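Fimbria adhesin protein (Klebsiella pneumoniae, PDB 3U4K) probably serves as the adhesin of a Klebsiella fimbrium, its receptor-binding domain, the part in this chain, attaching the bacterium to human collagen V. Local coordinates at residues A38-V44 with A174-P180; P101-R106 with I140-T146. All coordinates share one frame. Numbering follows the deposited sequence.

Interaction 1: residues A38-V44 with A174-P180; sequences AMGRVVV and AITIVSP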
loop_
_atom_site.group_PDB
_atom_site.type_symbol
_atom_site.label_atom_id
_atom_site.label_comp_id
_atom_site.label_asym_id
_atom_site.label_seq_id
_atom_site.Cartn_x
_atom_site.Cartn_y
_atom_site.Cartn_z
ATOM N N ALA A 38 -7.056 -6.883 4.487
ATOM C CA ALA A 38 -8.339 -6.950 5.194
ATOM C C ALA A 38 -8.270 -6.301 6.576
ATOM O O ALA A 38 -7.443 -6.679 7.410
ATOM C CB ALA A 38 -8.812 -8.393 5.303
HETATM N N MSE A 39 -9.140 -5.316 6.803
HETATM C CA MSE A 39 -9.164 -4.569 8.064
HETATM C C MSE A 39 -10.491 -4.709 8.765
HETATM O O MSE A 39 -10.607 -4.380 9.944
HETATM C CB MSE A 39 -8.839 -3.093 7.824
HETATM C CG MSE A 39 -7.372 -2.906 7.433
HETATM SE SE MSE A 39 -6.703 -1.071 7.756
HETATM C CE MSE A 39 -7.091 -0.944 9.688
ATOM N N GLY A 40 -11.498 -5.205 8.051
ATOM C CA GLY A 40 -12.847 -5.345 8.599
ATOM C C GLY A 40 -13.603 -4.030 8.715
ATOM O O GLY A 40 -13.383 -3.096 7.932
ATOM N N ARG A 41 -14.486 -3.957 9.709
ATOM C CA ARG A 41 -15.388 -2.818 9.888
ATOM C C ARG A 41 -14.763 -1.734 10.768
ATOM O O ARG A 41 -14.189 -2.030 11.816
ATOM C CB ARG A 41 -16.705 -3.307 10.492
ATOM C CG ARG A 41 -17.894 -2.387 10.273
ATOM C CD ARG A 41 -19.187 -3.079 10.678
ATOM N NE ARG A 41 -20.300 -2.141 10.810
ATOM C CZ ARG A 41 -20.606 -1.482 11.927
ATOM N NH1 ARG A 41 -19.883 -1.645 13.030
ATOM N NH2 ARG A 41 -21.641 -0.649 11.941
ATOM N N VAL A 42 -14.878 -0.480 10.333
ATOM C CA VAL A 42 -14.284 0.656 11.051
ATOM C C VAL A 42 -15.290 1.802 11.218
ATOM O O VAL A 42 -15.919 2.228 10.245
ATOM C CB VAL A 42 -13.014 1.179 10.335
ATOM C CG1 VAL A 42 -12.475 2.435 11.012
ATOM C CG2 VAL A 42 -11.935 0.107 10.279
ATOM N N VAL A 43 -15.427 2.298 12.450
ATOM C CA VAL A 43 -16.349 3.396 12.761
ATOM C C VAL A 43 -15.592 4.697 13.048
ATOM O O VAL A 43 -14.800 4.771 13.991
ATOM C CB VAL A 43 -17.278 3.051 13.949
ATOM C CG1 VAL A 43 -18.327 4.136 14.145
ATOM C CG2 VAL A 43 -17.945 1.697 13.745
ATOM N N VAL A 44 -15.848 5.717 12.232
ATOM C CA VAL A 44 -15.167 7.010 12.355
ATOM C C VAL A 44 -15.825 7.890 13.416
ATOM O O VAL A 44 -17.027 8.150 13.358
ATOM C CB VAL A 44 -15.147 7.777 11.014
ATOM C CG1 VAL A 44 -14.248 8.999 11.109
ATOM C CG2 VAL A 44 -14.687 6.876 9.883
ATOM N N ALA A 174 -13.596 -6.248 2.623
ATOM C CA ALA A 174 -12.428 -6.424 3.481
ATOM C C ALA A 174 -12.178 -5.179 4.328
ATOM O O ALA A 174 -11.630 -5.271 5.427
ATOM C CB ALA A 174 -11.203 -6.779 2.653
ATOM N N ILE A 175 -12.571 -4.020 3.803
ATOM C CA ILE A 175 -12.565 -2.774 4.569
ATOM C C ILE A 175 -13.881 -2.013 4.383
ATOM O O ILE A 175 -14.184 -1.523 3.289
ATOM C CB ILE A 175 -11.381 -1.850 4.205
ATOM C CG1 ILE A 175 -10.041 -2.573 4.384
ATOM C CG2 ILE A 175 -11.421 -0.582 5.054
ATOM C CD1 ILE A 175 -8.832 -1.768 3.953
ATOM N N THR A 176 -14.658 -1.923 5.460
ATOM C CA THR A 176 -15.891 -1.138 5.467
ATOM C C THR A 176 -15.752 0.038 6.433
ATOM O O THR A 176 -15.466 -0.150 7.617
ATOM C CB THR A 176 -17.117 -1.992 5.858
ATOM O OG1 THR A 176 -17.015 -3.289 5.257
ATOM C CG2 THR A 176 -18.405 -1.323 5.395
ATOM N N ILE A 177 -15.943 1.246 5.911
ATOM C CA ILE A 177 -15.873 2.466 6.714
ATOM C C ILE A 177 -17.274 3.012 6.955
ATOM O O ILE A 177 -17.984 3.359 6.011
ATOM C CB ILE A 177 -15.008 3.551 6.037
ATOM C CG1 ILE A 177 -13.610 3.013 5.703
ATOM C CG2 ILE A 177 -14.936 4.805 6.899
ATOM C CD1 ILE A 177 -12.820 2.490 6.885
ATOM N N VAL A 178 -17.659 3.079 8.227
ATOM C CA VAL A 178 -18.983 3.545 8.620
ATOM C C VAL A 178 -18.865 4.726 9.580
ATOM O O VAL A 178 -18.608 4.551 10.768
ATOM C CB VAL A 178 -19.821 2.410 9.259
ATOM C CG1 VAL A 178 -21.181 2.922 9.713
ATOM C CG2 VAL A 178 -19.996 1.254 8.282
ATOM N N SER A 179 -19.033 5.933 9.050
ATOM C CA SER A 179 -19.109 7.126 9.885
ATOM C C SER A 179 -20.572 7.528 10.060
ATOM O O SER A 179 -21.272 7.748 9.069
ATOM C CB SER A 179 -18.292 8.274 9.286
ATOM O OG SER A 179 -18.580 8.454 7.911
ATOM N N PRO A 180 -21.043 7.607 11.322
ATOM C CA PRO A 180 -22.441 7.940 11.616
ATOM C C PRO A 180 -22.808 9.367 11.199
ATOM O O PRO A 180 -22.090 10.317 11.520
ATOM C CB PRO A 180 -22.539 7.766 13.137
ATOM C CG PRO A 180 -21.142 7.902 13.634
ATOM C CD PRO A 180 -20.271 7.342 12.551
#

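Interaction 2: residues P101-R106 with I140-T146; sequences PGIGLR and IKTSTTT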
loop_
_atom_site.group_PDB
_atom_site.type_symbol
_atom_site.label_atom_id
_atom_site.label_comp_id
_atom_site.label_asym_id
_atom_site.label_seq_id
_atom_site.Cartn_x
_atom_site.Cartn_y
_atom_site.Cartn_z
ATOM N N PRO A 101 -16.031 10.034 0.753
ATOM C CA PRO A 101 -15.717 11.419 1.124
ATOM C C PRO A 101 -14.925 11.518 2.423
ATOM O O PRO A 101 -15.289 10.898 3.425
ATOM C CB PRO A 101 -17.099 12.061 1.301
ATOM C CG PRO A 101 -18.022 11.216 0.493
ATOM C CD PRO A 101 -17.485 9.822 0.606
ATOM N N GLY A 102 -13.840 12.286 2.384
ATOM C CA GLY A 102 -13.013 12.535 3.561
ATOM C C GLY A 102 -12.239 11.334 4.075
ATOM O O GLY A 102 -11.855 11.297 5.245
ATOM N N ILE A 103 -12.004 10.356 3.205
ATOM C CA ILE A 103 -11.265 9.149 3.580
ATOM C C ILE A 103 -9.970 9.023 2.779
ATOM O O ILE A 103 -9.995 8.933 1.550
ATOM C CB ILE A 103 -12.140 7.878 3.451
ATOM C CG1 ILE A 103 -13.296 7.906 4.466
ATOM C CG2 ILE A 103 -11.312 6.610 3.617
ATOM C CD1 ILE A 103 -12.892 8.039 5.923
ATOM N N GLY A 104 -8.847 9.026 3.494
ATOM C CA GLY A 104 -7.521 8.934 2.883
ATOM C C GLY A 104 -6.796 7.624 3.142
ATOM O O GLY A 104 -7.114 6.896 4.084
ATOM N N LEU A 105 -5.815 7.328 2.294
ATOM C CA LEU A 105 -5.010 6.115 2.423
ATOM C C LEU A 105 -3.523 6.408 2.245
ATOM O O LEU A 105 -3.125 7.095 1.302
ATOM C CB LEU A 105 -5.463 5.048 1.422
ATOM C CG LEU A 105 -6.818 4.363 1.634
ATOM C CD1 LEU A 105 -7.068 3.347 0.534
ATOM C CD2 LEU A 105 -6.918 3.686 2.993
ATOM N N ARG A 106 -2.714 5.890 3.167
ATOM C CA ARG A 106 -1.263 5.995 3.075
ATOM C C ARG A 106 -0.615 4.620 3.252
ATOM O O ARG A 106 -0.855 3.925 4.242
ATOM C CB ARG A 106 -0.724 7.000 4.095
ATOM C CG ARG A 106 0.709 7.456 3.838
ATOM C CD ARG A 106 1.171 8.464 4.881
ATOM N NE ARG A 106 0.933 7.972 6.238
ATOM C CZ ARG A 106 0.876 8.734 7.328
ATOM N NH1 ARG A 106 1.045 10.050 7.245
ATOM N NH2 ARG A 106 0.646 8.175 8.509
ATOM N N ILE A 140 -6.743 7.661 6.934
ATOM C CA ILE A 140 -6.640 9.048 7.385
ATOM C C ILE A 140 -7.963 9.781 7.189
ATOM O O ILE A 140 -8.660 9.561 6.190
ATOM C CB ILE A 140 -5.534 9.804 6.602
ATOM C CG1 ILE A 140 -4.222 8.996 6.552
ATOM C CG2 ILE A 140 -5.323 11.218 7.144
ATOM C CD1 ILE A 140 -3.563 8.738 7.893
ATOM N N LYS A 141 -8.302 10.648 8.145
ATOM C CA LYS A 141 -9.446 11.547 8.017
ATOM C C LYS A 141 -9.067 12.776 7.178
ATOM O O LYS A 141 -8.326 13.649 7.639
ATOM C CB LYS A 141 -9.960 11.956 9.400
ATOM C CG LYS A 141 -11.316 12.645 9.394
ATOM C CD LYS A 141 -11.928 12.686 10.785
ATOM C CE LYS A 141 -13.295 13.355 10.781
ATOM N NZ LYS A 141 -13.992 13.204 12.089
ATOM N N THR A 142 -9.582 12.817 5.946
ATOM C CA THR A 142 -9.252 13.853 4.956
ATOM C C THR A 142 -10.035 15.148 5.181
ATOM O O THR A 142 -9.488 16.243 5.042
ATOM C CB THR A 142 -9.515 13.351 3.515
ATOM O OG1 THR A 142 -8.785 12.142 3.281
ATOM C CG2 THR A 142 -9.120 14.395 2.467
ATOM N N SER A 143 -11.317 15.013 5.513
ATOM C CA SER A 143 -12.197 16.155 5.741
ATOM C C SER A 143 -12.881 16.059 7.106
ATOM O O SER A 143 -12.923 14.986 7.714
ATOM C CB SER A 143 -13.245 16.241 4.625
ATOM O OG SER A 143 -14.119 17.340 4.820
ATOM N N THR A 144 -13.415 17.187 7.578
ATOM C CA THR A 144 -14.167 17.240 8.837
ATOM C C THR A 144 -15.486 16.470 8.729
ATOM O O THR A 144 -16.037 16.018 9.737
ATOM C CB THR A 144 -14.453 18.692 9.267
ATOM O OG1 THR A 144 -15.149 19.372 8.216
ATOM C CG2 THR A 144 -13.151 19.436 9.585
ATOM N N THR A 145 -15.981 16.333 7.502
ATOM C CA THR A 145 -17.149 15.509 7.211
ATOM C C THR A 145 -16.752 14.239 6.442
ATOM O O THR A 145 -16.201 14.310 5.336
ATOM C CB THR A 145 -18.246 16.306 6.461
ATOM O OG1 THR A 145 -19.263 15.408 5.998
ATOM C CG2 THR A 145 -17.670 17.089 5.268
ATOM N N THR A 146 -17.031 13.083 7.039
ATOM C CA THR A 146 -16.659 11.791 6.455
ATOM C C THR A 146 -17.873 10.967 6.034
ATOM O O THR A 146 -18.866 10.899 6.759
ATOM C CB THR A 146 -15.803 10.947 7.424
ATOM O OG1 THR A 146 -16.481 10.807 8.678
ATOM C CG2 THR A 146 -14.449 11.598 7.653
#

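Interaction 1: residues A38-V44 with A174-P180
Two parallel beta strands, 40-43 and 175-178, pair here at one edge of a three-stranded mixed sheet in the jelly-roll barrel of the receptor-binding domain. Val178, Val44 and Ala174 lose the most area to the contact. Val178 N donates to Val42 O (2.8 Å), and Val178 O receives a weak bond from Val44 N (3.3 Å). Val178 CG1 lies 4.2 Å from Arg41 NH2, on the face that also carries Thr176. Val44 turns toward the other segment. Val44 CG2 meets Ile177 CG2 at 3.6 Å. Val44 and Val42 both touch Ile54 of strand 53-61, and Ile177 touches Ile139 of strand 133-141. In the middle of the pair, Thr176 N donates a hydrogen bond to Gly40 O (3.0 Å) and Thr176 O accepts from Val42 N (2.8 Å). Ala174 opens the pairing. Ala174 CB touches Ala38 CB at 3.9 Å, and Ala174 O accepts two hydrogen bonds, from Met39 N at 2.8 Å and Gly40 N at 2.6 Å.

Interaction 2: residues P101-R106 with I140-T146
The backbones of 101-106 and 140-146 run antiparallel where strand 103-111 meets the end of strand 133-141. Gly104 and Ile140 form a hydrogen-bonded pair: Gly104 N donates to Ile140 O (2.8 Å), and Ile140 N donates to Gly104 O (3.0 Å). Ile103 and Lys141 form the adjacent non-hydrogen-bonded pair. Beyond it, Thr142 N donates to Gly102 O (2.8 Å). The chain after Thr142 then bends round Gly102. Gly102 has positive phi, and a CB there would clash with Thr145 O. A CB on Gly104 would clash with Thr142 OG1, so both glycines let the segments come close. Thr146 CA also makes a CA-H...O contact with Pro101 O (3.4 Å). Among the side chains, Ile140 has the most area covered. Ile140 CD1 lies over one face of the Arg106 guanidinium, 4.3 Å from Arg106 NH2, while that arginine forms a salt bridge with Asp138. Ile103 CD1 approaches Thr146 CG2 at 4.3 Å. Lys141 reaches out of the contact to the carbonyls of Leu48 and Ser45. This is an antiparallel beta pair in the jelly-roll barrel of the receptor-binding domain, at the point where strand 133-141 gives way to a loop.

After strands 26-28 and 33-36 the chain enters 38-44, the first half of interaction 1. It then runs through strand 53-61 and on to 101-106. There interaction 2 begins, and it closes its loop at 140-146 after 33 intervening residues. The chain next continues through strands 149-150, 154-160 and 166-170. It reaches 174-180, where interaction 1 closes a loop of 129 residues. Interaction 2 is therefore nested inside interaction 1. Ser179 OG probably hydrogen-bonds Thr146 O (2.7 Å) and also bonds Gly147 O, and Ile177 CG2 packs on Ile103 CD1 (3.9 Å). Interaction 1 pairs strands of the mixed sheet and interaction 2 strands of the antiparallel sheet; these contacts bring the two together.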